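Side-chain contact in glutaredoxin (Chlorella sorokiniana, PDB 4I2U), which binds glutathione and probably uses it to reduce disulfides as a thioredoxin-fold oxidoreductase in cell redox homeostasis: residues L96-M99 / L100-A103. Sequence-based numbering, arbitrary orientation.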
loop_
_atom_site.group_PDB
_atom_site.type_symbol
_atom_site.label_atom_id
_atom_site.label_comp_id
_atom_site.label_asym_id
_atom_site.label_seq_id
_atom_site.Cartn_x
_atom_site.Cartn_y
_atom_site.Cartn_z
ATOM N N LEU A 96 11.235 4.392 4.360
ATOM C CA LEU A 96 10.118 4.670 3.478
ATOM C C LEU A 96 10.442 5.855 2.585
ATOM O O LEU A 96 10.200 5.828 1.373
ATOM C CB LEU A 96 8.849 4.919 4.282
ATOM C CG LEU A 96 7.609 5.223 3.427
ATOM C CD1 LEU A 96 7.280 4.084 2.459
ATOM C CD2 LEU A 96 6.445 5.491 4.323
ATOM N N GLU A 97 11.006 6.899 3.160
ATOM C CA GLU A 97 11.387 8.063 2.371
ATOM C C GLU A 97 12.387 7.690 1.289
ATOM O O GLU A 97 12.291 8.170 0.173
ATOM C CB GLU A 97 11.982 9.150 3.263
ATOM C CG GLU A 97 10.958 9.904 4.064
ATOM C CD GLU A 97 11.592 10.666 5.194
ATOM O OE1 GLU A 97 11.800 10.084 6.272
ATOM O OE2 GLU A 97 11.909 11.858 4.999
ATOM N N VAL A 98 13.361 6.848 1.607
ATOM C CA VAL A 98 14.309 6.411 0.591
ATOM C C VAL A 98 13.566 5.723 -0.550
ATOM O O VAL A 98 13.818 6.001 -1.723
ATOM C CB VAL A 98 15.387 5.459 1.181
ATOM C CG1 VAL A 98 16.241 4.826 0.065
ATOM C CG2 VAL A 98 16.264 6.203 2.179
ATOM N N MET A 99 12.650 4.822 -0.223
ATOM C CA MET A 99 11.888 4.142 -1.266
ATOM C C MET A 99 11.044 5.084 -2.096
ATOM O O MET A 99 10.947 4.937 -3.322
ATOM C CB MET A 99 11.001 3.062 -0.661
ATOM C CG MET A 99 11.813 1.894 -0.135
ATOM S SD MET A 99 10.862 0.474 0.378
ATOM C CE MET A 99 10.159 1.138 1.814
ATOM N N LEU A 100 10.416 6.050 -1.446
ATOM C CA LEU A 100 9.582 7.012 -2.170
ATOM C C LEU A 100 10.417 7.908 -3.074
ATOM O O LEU A 100 10.010 8.198 -4.201
ATOM C CB LEU A 100 8.773 7.845 -1.186
ATOM C CG LEU A 100 7.710 7.118 -0.360
ATOM C CD1 LEU A 100 7.137 8.059 0.657
ATOM C CD2 LEU A 100 6.589 6.567 -1.227
ATOM N N ARG A 101 11.580 8.332 -2.610
ATOM C CA ARG A 101 12.459 9.111 -3.469
ATOM C C ARG A 101 12.935 8.266 -4.653
ATOM O O ARG A 101 12.955 8.730 -5.795
ATOM C CB ARG A 101 13.652 9.656 -2.687
ATOM C CG ARG A 101 13.275 10.778 -1.739
ATOM C CD ARG A 101 14.472 11.561 -1.189
ATOM N NE ARG A 101 15.271 10.735 -0.293
ATOM C CZ ARG A 101 15.133 10.674 1.035
ATOM N NH1 ARG A 101 14.256 11.421 1.698
ATOM N NH2 ARG A 101 15.910 9.857 1.703
ATOM N N ASN A 102 13.289 7.007 -4.407
ATOM C CA ASN A 102 13.742 6.154 -5.500
ATOM C C ASN A 102 12.632 5.931 -6.527
ATOM O O ASN A 102 12.903 5.772 -7.727
ATOM C CB ASN A 102 14.223 4.804 -4.974
ATOM C CG ASN A 102 15.539 4.895 -4.242
ATOM O OD1 ASN A 102 16.252 5.895 -4.341
ATOM N ND2 ASN A 102 15.865 3.852 -3.492
ATOM N N ALA A 103 11.389 5.925 -6.061
ATOM C CA ALA A 103 10.235 5.720 -6.924
ATOM C C ALA A 103 9.847 6.981 -7.682
ATOM O O ALA A 103 8.984 6.938 -8.556
ATOM C CB ALA A 103 9.054 5.213 -6.099
#
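Arg101 folds its side chain back over the helix turn before it, onto Glu97 and Val98. Arg101 CB lies 3.5 Å from Glu97 O. CG stays beside that same oxygen, because it is anti to its own carbonyl carbon (chi1 -72°). A bend at chi3 (-68°) keeps NE and CZ near Glu97 O too, with Arg101 CZ 3.9 Å from Glu97 O. The guanidinium thus lies over the backbone, with Glu97 O above the centre of one face and Val98 N offset toward the rim. The two terminal nitrogens part ways. Arg101 NH1 reaches Glu97 CB at 3.6 Å. Arg101 NH2 rests on Val98 CG2 at 3.7 Å. Glu97 OE2 stands 4.1 Å from Arg101 NH1, too far for a salt bridge, and the carboxylate and guanidinium planes are 68° apart. An alanine at Arg101 would remove the cover over Glu97 O and Val98 and is likely to leave the Glu97 carboxylate without its nearby positive charge. The backbone of this turn is held by i to i+4 hydrogen bonds. Arg101 N donates to Glu97 O at 2.9 Å. One turn apart along the helix, Leu96 CG and Leu100 CD1 meet at 4.0 Å. Arg101 also touches Glu108, probably part of the C-terminal tag. On the buried side of helix 95-102, Leu96, Met99 and Leu100 pack on Ile76 of strand 73-76. Leu96 and Met99 also meet Ile81 of strand 79-82, and Leu96 meets Leu90 and Ala91 of helix 84-93. This closing helix thus packs against the thioredoxin-fold sheet.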